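Local coordinates for protein epoxyqueuosine reductase (Streptococcus thermophilus, PDB 5D6S) that belongs to the QueG family of epoxyqueuosine reductases, binding cobalamin and two iron/sulfur clusters in a single chain, at residues C214-D219 with S269-R274. Numbering follows the deposited sequence.
With SF4 (iron/sulfur cluster), chain F.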
ATOM      1  N   CYS A 214      -9.306 -16.111  15.455  1.00107.51           N
ATOM      2  CA  CYS A 214      -8.303 -16.510  14.440  1.00 96.86           C
ATOM      3  C   CYS A 214      -6.853 -16.071  14.686  1.00 92.76           C
ATOM      4  O   CYS A 214      -5.948 -16.917  14.655  1.00116.50           O
ATOM      5  CB  CYS A 214      -8.712 -16.077  13.040  1.00 90.86           C
ATOM      6  SG  CYS A 214      -7.403 -16.361  11.801  1.00 79.64           S
ATOM      7  N   ARG A 215      -6.610 -14.781  14.886  1.00 78.23           N
ATOM      8  CA  ARG A 215      -5.282 -14.312  15.321  1.00 79.41           C
ATOM      9  C   ARG A 215      -4.071 -14.587  14.408  1.00 76.30           C
ATOM     10  O   ARG A 215      -2.941 -14.364  14.836  1.00 74.62           O
ATOM     11  CB  ARG A 215      -4.934 -14.906  16.705  1.00 85.85           C
ATOM     12  CG  ARG A 215      -5.516 -14.158  17.889  1.00 93.54           C
ATOM     13  CD  ARG A 215      -4.836 -14.566  19.190  1.00 93.43           C
ATOM     14  NE  ARG A 215      -3.382 -14.438  19.100  1.00 86.57           N
ATOM     15  CZ  ARG A 215      -2.685 -13.351  19.426  1.00 84.17           C
ATOM     16  NH1 ARG A 215      -3.276 -12.249  19.877  1.00 82.10           N
ATOM     17  NH2 ARG A 215      -1.371 -13.368  19.295  1.00 88.32           N
ATOM     18  N   ARG A 216      -4.261 -15.106  13.199  1.00 75.09           N
ATOM     19  CA  ARG A 216      -3.103 -15.503  12.366  1.00 76.38           C
ATOM     20  C   ARG A 216      -2.253 -14.286  11.950  1.00 82.57           C
ATOM     21  O   ARG A 216      -1.021 -14.283  12.080  1.00 87.58           O
ATOM     22  CB  ARG A 216      -3.543 -16.267  11.117  1.00 75.92           C
ATOM     23  CG  ARG A 216      -3.956 -17.715  11.366  1.00 83.93           C
ATOM     24  CD  ARG A 216      -3.394 -18.633  10.288  1.00 89.06           C
ATOM     25  NE  ARG A 216      -4.378 -19.568   9.753  1.00 92.77           N
ATOM     26  CZ  ARG A 216      -4.447 -19.959   8.473  1.00111.12           C
ATOM     27  NH1 ARG A 216      -5.397 -20.817   8.089  1.00113.33           N
ATOM     28  NH2 ARG A 216      -3.587 -19.497   7.557  1.00106.66           N
ATOM     29  N   CYS A 217      -2.946 -13.271  11.437  1.00 80.62           N
ATOM     30  CA  CYS A 217      -2.368 -11.991  11.053  1.00 68.33           C
ATOM     31  C   CYS A 217      -1.610 -11.352  12.215  1.00 63.09           C
ATOM     32  O   CYS A 217      -0.455 -10.959  12.077  1.00 69.13           O
ATOM     33  CB  CYS A 217      -3.484 -11.050  10.564  1.00 75.35           C
ATOM     34  SG  CYS A 217      -4.893 -10.826  11.718  1.00 79.20           S
ATOM     35  N   LEU A 218      -2.240 -11.266  13.372  1.00 60.85           N
ATOM     36  CA  LEU A 218      -1.556 -10.722  14.556  1.00 64.63           C
ATOM     37  C   LEU A 218      -0.214 -11.366  14.879  1.00 62.40           C
ATOM     38  O   LEU A 218       0.643 -10.729  15.463  1.00 62.91           O
ATOM     39  CB  LEU A 218      -2.434 -10.874  15.792  1.00 73.20           C
ATOM     40  CG  LEU A 218      -3.525  -9.837  16.036  1.00 73.61           C
ATOM     41  CD1 LEU A 218      -4.376  -9.618  14.809  1.00 74.27           C
ATOM     42  CD2 LEU A 218      -4.380 -10.293  17.215  1.00 77.94           C
ATOM     43  N   ASP A 219      -0.065 -12.649  14.560  1.00 66.43           N
ATOM     44  CA  ASP A 219       1.138 -13.407  14.913  1.00 77.19           C
ATOM     45  C   ASP A 219       2.131 -13.443  13.778  1.00 75.84           C
ATOM     46  O   ASP A 219       3.305 -13.751  13.997  1.00 84.43           O
ATOM     47  CB  ASP A 219       0.774 -14.855  15.326  1.00 84.27           C
ATOM     48  CG  ASP A 219       0.067 -14.919  16.667  1.00 83.24           C
ATOM     49  OD1 ASP A 219       0.510 -14.209  17.603  1.00 86.29           O
ATOM     50  OD2 ASP A 219      -0.937 -15.661  16.778  1.00 80.61           O
ATOM     51  N   SER A 269      -1.557 -14.531   5.302  1.00 73.91           N
ATOM     52  CA  SER A 269      -1.808 -15.381   6.457  1.00 74.48           C
ATOM     53  C   SER A 269      -3.312 -15.525   6.795  1.00 86.98           C
ATOM     54  O   SER A 269      -3.645 -16.215   7.761  1.00101.93           O
ATOM     55  CB  SER A 269      -1.061 -14.847   7.688  1.00 77.90           C
ATOM     56  OG  SER A 269      -1.749 -13.758   8.316  1.00 71.41           O
ATOM     57  N   CYS A 270      -4.206 -14.880   6.034  1.00 81.11           N
ATOM     58  CA  CYS A 270      -5.631 -14.871   6.356  1.00 75.78           C
ATOM     59  C   CYS A 270      -6.375 -16.029   5.700  1.00 87.56           C
ATOM     60  O   CYS A 270      -6.303 -16.203   4.480  1.00 85.09           O
ATOM     61  CB  CYS A 270      -6.300 -13.557   5.954  1.00 75.39           C
ATOM     62  SG  CYS A 270      -8.013 -13.371   6.560  1.00 65.44           S
ATOM     63  N   PRO A 271      -7.122 -16.812   6.515  1.00 88.08           N
ATOM     64  CA  PRO A 271      -7.907 -17.951   6.046  1.00 80.18           C
ATOM     65  C   PRO A 271      -8.800 -17.590   4.880  1.00 85.67           C
ATOM     66  O   PRO A 271      -8.882 -18.345   3.919  1.00 93.52           O
ATOM     67  CB  PRO A 271      -8.773 -18.298   7.249  1.00 82.78           C
ATOM     68  CG  PRO A 271      -7.982 -17.848   8.428  1.00 88.99           C
ATOM     69  CD  PRO A 271      -7.255 -16.623   7.975  1.00 92.23           C
ATOM     70  N   TYR A 272      -9.444 -16.425   4.943  1.00 80.14           N
ATOM     71  CA  TYR A 272     -10.356 -16.011   3.876  1.00 69.50           C
ATOM     72  C   TYR A 272      -9.689 -15.814   2.535  1.00 73.19           C
ATOM     73  O   TYR A 272     -10.381 -15.670   1.522  1.00 70.74           O
ATOM     74  CB  TYR A 272     -11.086 -14.728   4.240  1.00 67.37           C
ATOM     75  CG  TYR A 272     -12.134 -14.878   5.299  1.00 63.86           C
ATOM     76  CD1 TYR A 272     -11.800 -14.820   6.654  1.00 67.33           C
ATOM     77  CD2 TYR A 272     -13.474 -15.086   4.952  1.00 69.95           C
ATOM     78  CE1 TYR A 272     -12.783 -14.943   7.635  1.00 71.96           C
ATOM     79  CE2 TYR A 272     -14.463 -15.224   5.919  1.00 67.85           C
ATOM     80  CZ  TYR A 272     -14.119 -15.141   7.253  1.00 70.16           C
ATOM     81  OH  TYR A 272     -15.107 -15.263   8.193  1.00 77.68           O
ATOM     82  N   ASN A 273      -8.357 -15.772   2.512  1.00 80.37           N
ATOM     83  CA  ASN A 273      -7.618 -15.645   1.242  1.00 83.15           C
ATOM     84  C   ASN A 273      -7.080 -16.987   0.757  1.00 87.79           C
ATOM     85  O   ASN A 273      -6.592 -17.095  -0.367  1.00 83.86           O
ATOM     86  CB  ASN A 273      -6.496 -14.604   1.360  1.00 82.51           C
ATOM     87  CG  ASN A 273      -7.029 -13.162   1.436  1.00 73.78           C
ATOM     88  OD1 ASN A 273      -7.853 -12.762   0.624  1.00 70.79           O
ATOM     89  ND2 ASN A 273      -6.553 -12.389   2.422  1.00 67.32           N
ATOM     90  N   ARG A 274      -7.217 -18.001   1.615  1.00 99.66           N
ATOM     91  CA  ARG A 274      -6.807 -19.390   1.356  1.00101.59           C
ATOM     92  C   ARG A 274      -6.942 -19.815  -0.109  1.00 95.23           C
ATOM     93  O   ARG A 274      -5.965 -20.266  -0.712  1.00100.83           O
ATOM     94  CB  ARG A 274      -7.611 -20.337   2.265  1.00111.62           C
ATOM     95  CG  ARG A 274      -7.146 -21.780   2.325  1.00120.69           C
ATOM     96  CD  ARG A 274      -5.810 -21.938   3.027  1.00120.79           C
ATOM     97  NE  ARG A 274      -5.488 -23.370   2.996  1.00124.48           N
ATOM     98  CZ  ARG A 274      -4.315 -23.905   2.641  1.00129.11           C
ATOM     99  NH1 ARG A 274      -3.257 -23.148   2.346  1.00130.79           N
ATOM    100  NH2 ARG A 274      -4.182 -25.225   2.622  1.00131.04           N
TER
HETATM  101 FE1  SF4 F 401      -6.737 -11.879  10.803  1.00 73.56          FE
HETATM  102 FE2  SF4 F 401      -7.812 -14.238  10.757  1.00 73.33          FE
HETATM  103 FE3  SF4 F 401      -7.885 -12.801   8.677  1.00 69.18          FE
HETATM  104 FE4  SF4 F 401      -9.260 -12.226  10.816  1.00 69.90          FE
HETATM  105  S1  SF4 F 401      -9.517 -13.835   9.505  1.00 78.02           S
HETATM  106  S2  SF4 F 401      -8.153 -10.928   9.569  1.00 74.24           S
HETATM  107  S3  SF4 F 401      -7.852 -12.812  12.325  1.00 65.74           S
HETATM  108  S4  SF4 F 401      -6.184 -13.536   9.641  1.00 76.84           S
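C214 meets P271 and the SF4 cluster with the same atom: its SG lies 3.7 Å from P271 CG and binds an iron of the cluster, FE2, at 2.4 Å. With SG anti to the backbone N (chi1 173°), the thiolate also receives a weak hydrogen bond from R216 N, which would probably stabilise some of the negative charge on the sulfur. R215, exposed, pairs its NH2 with D219 OD1 (2.7 Å) in a salt bridge between opposite charges four residues apart. The R216 chain, bent at chi2 and chi3, runs past P271 in the opposite direction, CB and CD against S269 O. Its NH2 comes 3.3 Å from S269 O, while P271 CG sits over one guanidinium face, off toward the rim; a long aliphatic chain with a flat end suits this exposed edge. C217, buried on helix 216-220, binds FE1. S269 points toward it, OG nearest C217 CA (3.3 Å); a small polar residue fits here, its hydroxyl weakly hydrogen-bonded to I265 O. C270 SG reaches FE3 at 2.2 Å, and P271 CD lies against cluster sulfur S4. C214 and C217 continue a CxxCxxC run from C211, also in the cluster's pocket; with the remote C270-P271 pair, this is the Cys-Pro pattern of bacterial ferredoxin-type 4Fe-4S sites.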